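Local structure of transcriptional regulator, LYSR family (Neisseria meningitidis, 4AB5) at residues 53-64 and 182-190; 140-148 and 160-170. The protein is a LysR-family, MetR-like transcription factor, probably controlling methionine biosynthesis genes; this chain is its regulatory domain, probably effector-sensing, without the DNA-binding part. All coordinates share one frame; numbering follows the deposited sequence.

Contact 1 (53-64 and 182-190); sequences LLQHRADLAIVS and SKLYAAIRT
Ala61 and Ala187 form the first hydrogen-bonded pair of an antiparallel strand pairing, 60-63 against 182-189, with axes at 152°. Ala187 N reaches Ala61 O at 2.7 Å along an almost straight line, and Ala61 N returns the bond. Val63 and Tyr185 repeat the pattern two residues on, with Ile62 and Ala186 as the non-hydrogen-bonded pair between them. A water links Ser64 O to Lys183 N, weakly at the latter.

The side chains sort onto two faces. Ile62 CG2 meets Leu184 CD2 and Leu60 CD1 meets Ile188 CG2, on the face packed against helix 196-212. On the other face Val63 CG2 touches Tyr185 CB (3.8 Å), while Leu53 CD1 comes down from helix 50-54 onto Ala187 CB (3.7 Å).

Arg189 leaves the strand with its chain extended from CG to NE, which brings the guanidinium onto the Schellman turn that ends the helix, where it stacks on His56. Arg189 NE lies 3.4 Å above the centre of the His56 ring, the planes 30° apart, and makes a weak bond to Leu53 O (2.9 Å). Asp59 OD1 faces Arg189 NH1 in a long salt bridge (3.7 Å), while Asp59 OD2 forms a salt bridge with Arg11 and Arg189 NH1 one with Asp192. One arginine ties the end of helix 50-54 to the end of strand 171-189, its charge probably balanced mainly by Asp192, with Asp59 at longer range.

Contact 2 (140-148 and 160-170); sequences TIAIIQLVA and TVMPYLEKGYV
Ile144 packs against both Tyr164 and Tyr169 where helix 140-148 lies beside helix 160-166 and the turn that follows it, in one of the two subdomains of the LysR regulatory domain, which has the type 2 periplasmic-binding-protein fold. The helix axes approach no closer than 11.3 Å and cross at -47°, so side chains, above all the tyrosines, fill the distance.

The aliphatic-aromatic contacts centre on Ile144. Its CD1 rides over a face of the Tyr164 ring as a CH-pi contact, 4.1 Å from the centroid. The other branch, Ile144 CG2, anti to the backbone N, touches both tyrosines, Tyr169 CD2 at 3.8 Å and Tyr164 CD1 at the same distance. The two rings meet at their edges, CD1 of Tyr164 near CE2 of Tyr169, and Ile141 CG2 lies against the hydroxyl end of Tyr164.

Purely aliphatic contacts close both ends. Thr140 and Thr160 touch through their CG2 methyls (3.6 Å), while OG1 of Thr140 bonds to Tyr111. At the far end Val147 CG1 meets Val170 CG1 (3.6 Å), and the CB of Ala148 packs against that of Tyr169. A Schellman motif at Gly168 (phi 76°) precedes this second meeting and turns the chain so that Tyr169 and Val170 face helix 140-148 before strand 171-189 begins.

The polar element is Gln145, whose chain bends at chi2 (-54°). Its OE1 is hydrogen-bonded to Arg31 of the second subunit, which also packs on Tyr169 and Ala148, placing this edge at the dimer interface. The amide stands nearly upright on the Tyr169 ring, with Gln145 NE2 3.4 Å above one face, displaced toward the rim, while Lys167 CB sits over the opposite face.

In the fold
Contacts 1 and 2 lie on opposite sides of the chain's centre, their own centres 30 Å apart and their nearest atoms about 10 Å apart, without touching. Strand 171-189 joins them: it starts just after Val170 of contact 2 and runs on to supply residues 182-190 of contact 1. Along the chain, contact 2 lies inside the loop closed by contact 1. Such long crossover strands link the two subdomains of LysR regulatory domains, and effectors bind between them in relatives. Residues 140-148 and 160-170 meet the second subunit, whereas no other chain of the assembly reaches 53-64 or 182-190.

Contact 1 (53-64 and 182-190)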
loop_
_atom_site.group_PDB
_atom_site.type_symbol
_atom_site.label_atom_id
_atom_site.label_comp_id
_atom_site.label_asym_id
_atom_site.label_seq_id
_atom_site.Cartn_x
_atom_site.Cartn_y
_atom_site.Cartn_z
ATOM N N LEU B 53 6.586 21.153 9.794
ATOM C CA LEU B 53 5.837 22.419 9.672
ATOM C C LEU B 53 6.671 23.572 10.211
ATOM O O LEU B 53 6.819 24.591 9.535
ATOM C CB LEU B 53 4.486 22.372 10.424
ATOM C CG LEU B 53 3.454 21.339 10.000
ATOM C CD1 LEU B 53 2.332 21.266 11.001
ATOM C CD2 LEU B 53 2.889 21.665 8.649
ATOM N N LEU B 54 7.243 23.392 11.421
ATOM C CA LEU B 54 8.104 24.370 12.086
ATOM C C LEU B 54 9.330 24.633 11.215
ATOM O O LEU B 54 9.743 25.778 11.071
ATOM C CB LEU B 54 8.552 23.847 13.465
ATOM C CG LEU B 54 7.469 23.507 14.493
ATOM C CD1 LEU B 54 8.043 22.670 15.622
ATOM C CD2 LEU B 54 6.847 24.751 15.070
ATOM N N GLN B 55 9.858 23.571 10.582
ATOM C CA GLN B 55 11.030 23.619 9.712
ATOM C C GLN B 55 10.747 24.104 8.281
ATOM O O GLN B 55 11.682 24.166 7.480
ATOM C CB GLN B 55 11.737 22.257 9.706
ATOM C CG GLN B 55 12.488 21.967 10.993
ATOM C CD GLN B 55 12.989 20.549 11.074
ATOM O OE1 GLN B 55 12.836 19.743 10.152
ATOM N NE2 GLN B 55 13.605 20.215 12.193
ATOM N N HIS B 56 9.477 24.465 7.963
ATOM C CA HIS B 56 9.023 24.922 6.636
ATOM C C HIS B 56 9.271 23.880 5.523
ATOM O O HIS B 56 9.403 24.213 4.342
ATOM C CB HIS B 56 9.571 26.318 6.287
ATOM C CG HIS B 56 8.960 27.416 7.097
ATOM N ND1 HIS B 56 8.054 28.295 6.543
ATOM C CD2 HIS B 56 9.139 27.735 8.400
ATOM C CE1 HIS B 56 7.719 29.127 7.517
ATOM N NE2 HIS B 56 8.341 28.823 8.653
ATOM N N ARG B 57 9.303 22.611 5.926
ATOM C CA ARG B 57 9.524 21.460 5.058
ATOM C C ARG B 57 8.186 20.860 4.614
ATOM O O ARG B 57 8.166 20.016 3.714
ATOM C CB ARG B 57 10.379 20.414 5.784
ATOM C CG ARG B 57 11.767 20.891 6.206
ATOM C CD ARG B 57 12.901 20.265 5.407
ATOM N NE ARG B 57 12.942 18.802 5.501
ATOM C CZ ARG B 57 13.528 18.120 6.482
ATOM N NH1 ARG B 57 14.113 18.758 7.488
ATOM N NH2 ARG B 57 13.521 16.794 6.470
ATOM N N ALA B 58 7.076 21.300 5.252
ATOM C CA ALA B 58 5.697 20.872 4.979
ATOM C C ALA B 58 4.726 22.001 5.348
ATOM O O ALA B 58 5.043 22.821 6.210
ATOM C CB ALA B 58 5.362 19.608 5.765
ATOM N N ASP B 59 3.540 22.028 4.705
ATOM C CA ASP B 59 2.510 23.061 4.909
ATOM C C ASP B 59 1.284 22.573 5.699
ATOM O O ASP B 59 0.616 23.381 6.350
ATOM C CB ASP B 59 2.100 23.688 3.568
ATOM C CG ASP B 59 3.281 24.081 2.704
ATOM O OD1 ASP B 59 3.882 25.143 2.969
ATOM O OD2 ASP B 59 3.624 23.309 1.782
ATOM N N LEU B 60 1.021 21.259 5.679
ATOM C CA LEU B 60 -0.077 20.641 6.423
ATOM C C LEU B 60 0.336 19.236 6.858
ATOM O O LEU B 60 0.943 18.504 6.069
ATOM C CB LEU B 60 -1.360 20.613 5.584
ATOM C CG LEU B 60 -2.676 20.280 6.283
ATOM C CD1 LEU B 60 -3.803 21.095 5.691
ATOM C CD2 LEU B 60 -3.016 18.795 6.137
ATOM N N ALA B 61 0.013 18.868 8.119
ATOM C CA ALA B 61 0.331 17.557 8.671
ATOM C C ALA B 61 -0.899 16.823 9.210
ATOM O O ALA B 61 -1.722 17.428 9.895
ATOM C CB ALA B 61 1.384 17.685 9.761
ATOM N N ILE B 62 -1.015 15.515 8.893
ATOM C CA ILE B 62 -2.081 14.646 9.395
ATOM C C ILE B 62 -1.522 14.035 10.683
ATOM O O ILE B 62 -0.481 13.365 10.650
ATOM C CB ILE B 62 -2.522 13.574 8.349
ATOM C CG1 ILE B 62 -2.968 14.205 6.992
ATOM C CG2 ILE B 62 -3.567 12.592 8.912
ATOM C CD1 ILE B 62 -4.156 15.298 7.003
ATOM N N VAL B 63 -2.171 14.338 11.827
ATOM C CA VAL B 63 -1.719 13.903 13.150
ATOM C C VAL B 63 -2.816 13.209 13.986
ATOM O O VAL B 63 -4.001 13.501 13.815
ATOM C CB VAL B 63 -1.021 15.064 13.921
ATOM C CG1 VAL B 63 0.305 15.464 13.259
ATOM C CG2 VAL B 63 -1.948 16.275 14.089
ATOM N N SER B 64 -2.391 12.299 14.899
ATOM C CA SER B 64 -3.241 11.524 15.817
ATOM C C SER B 64 -3.479 12.215 17.172
ATOM O O SER B 64 -4.256 11.710 17.990
ATOM C CB SER B 64 -2.660 10.134 16.035
ATOM O OG SER B 64 -2.730 9.390 14.833
ATOM N N SER B 182 -9.351 6.388 17.711
ATOM C CA SER B 182 -8.310 7.218 17.104
ATOM C C SER B 182 -8.923 8.574 16.811
ATOM O O SER B 182 -10.084 8.644 16.411
ATOM C CB SER B 182 -7.795 6.604 15.810
ATOM O OG SER B 182 -6.910 5.533 16.089
ATOM N N LYS B 183 -8.153 9.645 17.031
ATOM C CA LYS B 183 -8.589 11.013 16.783
ATOM C C LYS B 183 -7.684 11.634 15.714
ATOM O O LYS B 183 -6.468 11.659 15.887
ATOM C CB LYS B 183 -8.576 11.827 18.084
ATOM C CG LYS B 183 -9.638 11.394 19.092
ATOM C CD LYS B 183 -9.456 12.112 20.419
ATOM C CE LYS B 183 -10.459 11.682 21.462
ATOM N NZ LYS B 183 -11.779 12.341 21.268
ATOM N N LEU B 184 -8.265 12.096 14.593
ATOM C CA LEU B 184 -7.462 12.670 13.517
ATOM C C LEU B 184 -7.572 14.162 13.370
ATOM O O LEU B 184 -8.671 14.710 13.428
ATOM C CB LEU B 184 -7.653 11.938 12.184
ATOM C CG LEU B 184 -6.636 10.819 11.945
ATOM C CD1 LEU B 184 -7.005 9.561 12.694
ATOM C CD2 LEU B 184 -6.515 10.519 10.516
ATOM N N TYR B 185 -6.407 14.820 13.211
ATOM C CA TYR B 185 -6.294 16.271 13.089
ATOM C C TYR B 185 -5.417 16.660 11.916
ATOM O O TYR B 185 -4.521 15.902 11.525
ATOM C CB TYR B 185 -5.684 16.894 14.365
ATOM C CG TYR B 185 -6.427 16.589 15.644
ATOM C CD1 TYR B 185 -7.433 17.432 16.107
ATOM C CD2 TYR B 185 -6.078 15.493 16.435
ATOM C CE1 TYR B 185 -8.113 17.164 17.297
ATOM C CE2 TYR B 185 -6.750 15.217 17.628
ATOM C CZ TYR B 185 -7.768 16.056 18.054
ATOM O OH TYR B 185 -8.444 15.794 19.222
ATOM N N ALA B 186 -5.652 17.872 11.391
ATOM C CA ALA B 186 -4.834 18.482 10.363
ATOM C C ALA B 186 -4.102 19.619 11.073
ATOM O O ALA B 186 -4.738 20.491 11.672
ATOM C CB ALA B 186 -5.703 19.034 9.251
ATOM N N ALA B 187 -2.771 19.564 11.082
ATOM C CA ALA B 187 -1.934 20.578 11.705
ATOM C C ALA B 187 -1.344 21.507 10.634
ATOM O O ALA B 187 -0.905 21.043 9.583
ATOM C CB ALA B 187 -0.814 19.908 12.492
ATOM N N ILE B 188 -1.372 22.816 10.891
ATOM C CA ILE B 188 -0.782 23.860 10.050
ATOM C C ILE B 188 -0.047 24.861 10.970
ATOM O O ILE B 188 -0.224 24.821 12.200
ATOM C CB ILE B 188 -1.815 24.582 9.126
ATOM C CG1 ILE B 188 -2.938 25.303 9.917
ATOM C CG2 ILE B 188 -2.361 23.671 8.027
ATOM C CD1 ILE B 188 -3.725 26.353 9.130
ATOM N N ARG B 189 0.751 25.776 10.374
ATOM C CA ARG B 189 1.428 26.830 11.127
ATOM C C ARG B 189 0.346 27.843 11.481
ATOM O O ARG B 189 -0.628 27.969 10.743
ATOM C CB ARG B 189 2.476 27.533 10.259
ATOM C CG ARG B 189 3.701 26.716 9.918
ATOM C CD ARG B 189 4.517 27.503 8.914
ATOM N NE ARG B 189 5.339 26.644 8.062
ATOM C CZ ARG B 189 4.942 26.126 6.905
ATOM N NH1 ARG B 189 3.718 26.361 6.447
ATOM N NH2 ARG B 189 5.765 25.369 6.196
ATOM N N THR B 190 0.493 28.539 12.595
ATOM C CA THR B 190 -0.476 29.559 13.002
ATOM C C THR B 190 -0.514 30.738 12.012
ATOM O O THR B 190 -1.590 31.297 11.799
ATOM C CB THR B 190 -0.279 29.936 14.485
ATOM O OG1 THR B 190 -0.247 28.727 15.241
ATOM C CG2 THR B 190 -1.396 30.823 15.024
HETATM O O HOH W 1 -5.054 8.898 17.973
#

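Contact 2 (140-148 and 160-170)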
loop_
_atom_site.group_PDB
_atom_site.type_symbol
_atom_site.label_atom_id
_atom_site.label_comp_id
_atom_site.label_asym_id
_atom_site.label_seq_id
_atom_site.Cartn_x
_atom_site.Cartn_y
_atom_site.Cartn_z
ATOM N N THR B 140 -2.091 -3.115 3.875
ATOM C CA THR B 140 -3.294 -3.516 4.613
ATOM C C THR B 140 -3.821 -4.852 4.097
ATOM O O THR B 140 -4.152 -5.729 4.891
ATOM C CB THR B 140 -4.347 -2.393 4.528
ATOM O OG1 THR B 140 -3.815 -1.203 5.115
ATOM C CG2 THR B 140 -5.657 -2.755 5.198
ATOM N N ILE B 141 -3.874 -5.002 2.765
ATOM C CA ILE B 141 -4.333 -6.213 2.081
ATOM C C ILE B 141 -3.523 -7.455 2.504
ATOM O O ILE B 141 -4.096 -8.538 2.637
ATOM C CB ILE B 141 -4.448 -6.029 0.542
ATOM C CG1 ILE B 141 -3.082 -5.697 -0.121
ATOM C CG2 ILE B 141 -5.522 -4.983 0.202
ATOM C CD1 ILE B 141 -3.069 -5.747 -1.653
ATOM N N ALA B 142 -2.212 -7.272 2.770
ATOM C CA ALA B 142 -1.324 -8.335 3.230
ATOM C C ALA B 142 -1.568 -8.626 4.716
ATOM O O ALA B 142 -1.560 -9.792 5.094
ATOM C CB ALA B 142 0.128 -7.965 2.979
ATOM N N ILE B 143 -1.829 -7.575 5.544
ATOM C CA ILE B 143 -2.167 -7.730 6.963
ATOM C C ILE B 143 -3.405 -8.626 7.116
ATOM O O ILE B 143 -3.339 -9.612 7.852
ATOM C CB ILE B 143 -2.323 -6.373 7.717
ATOM C CG1 ILE B 143 -0.957 -5.628 7.808
ATOM C CG2 ILE B 143 -2.945 -6.585 9.130
ATOM C CD1 ILE B 143 -0.985 -4.218 8.406
ATOM N N ILE B 144 -4.503 -8.308 6.385
ATOM C CA ILE B 144 -5.758 -9.056 6.401
ATOM C C ILE B 144 -5.573 -10.514 6.007
ATOM O O ILE B 144 -6.090 -11.386 6.707
ATOM C CB ILE B 144 -6.906 -8.298 5.651
ATOM C CG1 ILE B 144 -7.571 -7.284 6.597
ATOM C CG2 ILE B 144 -7.978 -9.244 5.057
ATOM C CD1 ILE B 144 -7.319 -5.933 6.268
ATOM N N GLN B 145 -4.793 -10.788 4.937
ATOM C CA GLN B 145 -4.546 -12.178 4.497
ATOM C C GLN B 145 -3.730 -12.985 5.491
ATOM O O GLN B 145 -3.963 -14.173 5.633
ATOM C CB GLN B 145 -3.944 -12.255 3.088
ATOM C CG GLN B 145 -4.881 -11.789 1.971
ATOM C CD GLN B 145 -6.229 -12.473 1.946
ATOM O OE1 GLN B 145 -6.355 -13.680 2.147
ATOM N NE2 GLN B 145 -7.265 -11.710 1.657
ATOM N N LEU B 146 -2.803 -12.323 6.202
ATOM C CA LEU B 146 -1.978 -12.926 7.244
ATOM C C LEU B 146 -2.845 -13.241 8.476
ATOM O O LEU B 146 -2.728 -14.330 9.048
ATOM C CB LEU B 146 -0.815 -11.994 7.620
ATOM C CG LEU B 146 0.371 -11.941 6.659
ATOM C CD1 LEU B 146 1.330 -10.863 7.077
ATOM C CD2 LEU B 146 1.091 -13.276 6.573
ATOM N N VAL B 147 -3.748 -12.307 8.844
ATOM C CA VAL B 147 -4.690 -12.486 9.953
ATOM C C VAL B 147 -5.637 -13.678 9.630
ATOM O O VAL B 147 -5.769 -14.591 10.446
ATOM C CB VAL B 147 -5.446 -11.168 10.325
ATOM C CG1 VAL B 147 -6.517 -11.420 11.371
ATOM C CG2 VAL B 147 -4.482 -10.095 10.832
ATOM N N ALA B 148 -6.218 -13.691 8.410
ATOM C CA ALA B 148 -7.132 -14.728 7.902
ATOM C C ALA B 148 -6.514 -16.131 7.865
ATOM O O ALA B 148 -7.231 -17.128 8.001
ATOM C CB ALA B 148 -7.635 -14.343 6.522
ATOM N N THR B 160 -11.711 0.502 7.493
ATOM C CA THR B 160 -10.739 -0.254 6.681
ATOM C C THR B 160 -11.116 -1.753 6.645
ATOM O O THR B 160 -11.012 -2.394 5.599
ATOM C CB THR B 160 -9.313 -0.133 7.285
ATOM O OG1 THR B 160 -9.088 1.171 7.808
ATOM C CG2 THR B 160 -8.225 -0.482 6.287
ATOM N N VAL B 161 -11.487 -2.294 7.819
ATOM C CA VAL B 161 -11.839 -3.683 8.085
ATOM C C VAL B 161 -13.139 -4.114 7.383
ATOM O O VAL B 161 -13.214 -5.245 6.891
ATOM C CB VAL B 161 -11.858 -3.905 9.630
ATOM C CG1 VAL B 161 -12.588 -5.182 10.039
ATOM C CG2 VAL B 161 -10.446 -3.895 10.192
HETATM N N MSE B 162 -14.154 -3.226 7.361
HETATM C CA MSE B 162 -15.485 -3.461 6.788
HETATM C C MSE B 162 -15.580 -4.231 5.439
HETATM O O MSE B 162 -16.296 -5.232 5.439
HETATM C CB MSE B 162 -16.370 -2.210 6.855
HETATM C CG MSE B 162 -17.853 -2.517 6.994
HETATM SE SE MSE B 162 -18.943 -1.396 5.795
HETATM C CE MSE B 162 -18.132 -1.883 4.010
ATOM N N PRO B 163 -14.862 -3.890 4.322
ATOM C CA PRO B 163 -14.983 -4.722 3.096
ATOM C C PRO B 163 -14.539 -6.183 3.248
ATOM O O PRO B 163 -15.050 -7.053 2.550
ATOM C CB PRO B 163 -14.081 -4.007 2.080
ATOM C CG PRO B 163 -13.909 -2.638 2.599
ATOM C CD PRO B 163 -13.968 -2.733 4.089
ATOM N N TYR B 164 -13.597 -6.449 4.159
ATOM C CA TYR B 164 -13.046 -7.785 4.401
ATOM C C TYR B 164 -13.912 -8.704 5.267
ATOM O O TYR B 164 -13.751 -9.924 5.209
ATOM C CB TYR B 164 -11.596 -7.683 4.901
ATOM C CG TYR B 164 -10.751 -6.802 4.004
ATOM C CD1 TYR B 164 -10.303 -7.260 2.767
ATOM C CD2 TYR B 164 -10.444 -5.498 4.366
ATOM C CE1 TYR B 164 -9.525 -6.457 1.940
ATOM C CE2 TYR B 164 -9.669 -4.683 3.545
ATOM C CZ TYR B 164 -9.215 -5.168 2.331
ATOM O OH TYR B 164 -8.464 -4.373 1.504
ATOM N N LEU B 165 -14.844 -8.123 6.042
ATOM C CA LEU B 165 -15.782 -8.866 6.882
ATOM C C LEU B 165 -16.813 -9.517 5.973
ATOM O O LEU B 165 -17.248 -10.638 6.231
ATOM C CB LEU B 165 -16.487 -7.943 7.890
ATOM C CG LEU B 165 -15.604 -7.164 8.863
ATOM C CD1 LEU B 165 -16.354 -5.998 9.445
ATOM C CD2 LEU B 165 -15.073 -8.053 9.966
ATOM N N GLU B 166 -17.169 -8.808 4.884
ATOM C CA GLU B 166 -18.124 -9.229 3.853
ATOM C C GLU B 166 -17.596 -10.455 3.092
ATOM O O GLU B 166 -18.377 -11.342 2.743
ATOM C CB GLU B 166 -18.396 -8.071 2.873
ATOM C CG GLU B 166 -18.833 -6.768 3.543
ATOM C CD GLU B 166 -19.114 -5.577 2.641
ATOM O OE1 GLU B 166 -18.489 -5.472 1.559
ATOM O OE2 GLU B 166 -19.934 -4.722 3.046
ATOM N N LYS B 167 -16.264 -10.512 2.872
ATOM C CA LYS B 167 -15.570 -11.595 2.171
ATOM C C LYS B 167 -15.283 -12.812 3.078
ATOM O O LYS B 167 -14.826 -13.847 2.590
ATOM C CB LYS B 167 -14.286 -11.067 1.496
ATOM C CG LYS B 167 -14.512 -9.811 0.649
ATOM C CD LYS B 167 -13.374 -9.523 -0.311
ATOM C CE LYS B 167 -13.480 -8.143 -0.917
ATOM N NZ LYS B 167 -12.906 -7.095 -0.032
ATOM N N GLY B 168 -15.560 -12.672 4.373
ATOM C CA GLY B 168 -15.378 -13.722 5.371
ATOM C C GLY B 168 -13.950 -13.990 5.817
ATOM O O GLY B 168 -13.701 -14.969 6.533
ATOM N N TYR B 169 -13.002 -13.118 5.422
ATOM C CA TYR B 169 -11.586 -13.262 5.766
ATOM C C TYR B 169 -11.341 -13.176 7.277
ATOM O O TYR B 169 -10.621 -13.997 7.839
ATOM C CB TYR B 169 -10.723 -12.187 5.052
ATOM C CG TYR B 169 -10.772 -12.173 3.539
ATOM C CD1 TYR B 169 -10.944 -13.350 2.814
ATOM C CD2 TYR B 169 -10.547 -11.001 2.826
ATOM C CE1 TYR B 169 -10.957 -13.349 1.424
ATOM C CE2 TYR B 169 -10.544 -10.989 1.434
ATOM C CZ TYR B 169 -10.743 -12.167 0.735
ATOM O OH TYR B 169 -10.751 -12.172 -0.640
ATOM N N VAL B 170 -11.914 -12.155 7.918
ATOM C CA VAL B 170 -11.711 -11.874 9.336
ATOM C C VAL B 170 -13.036 -11.578 10.047
ATOM O O VAL B 170 -14.076 -11.403 9.404
ATOM C CB VAL B 170 -10.700 -10.687 9.527
ATOM C CG1 VAL B 170 -9.296 -11.045 9.047
ATOM C CG2 VAL B 170 -11.192 -9.395 8.858
#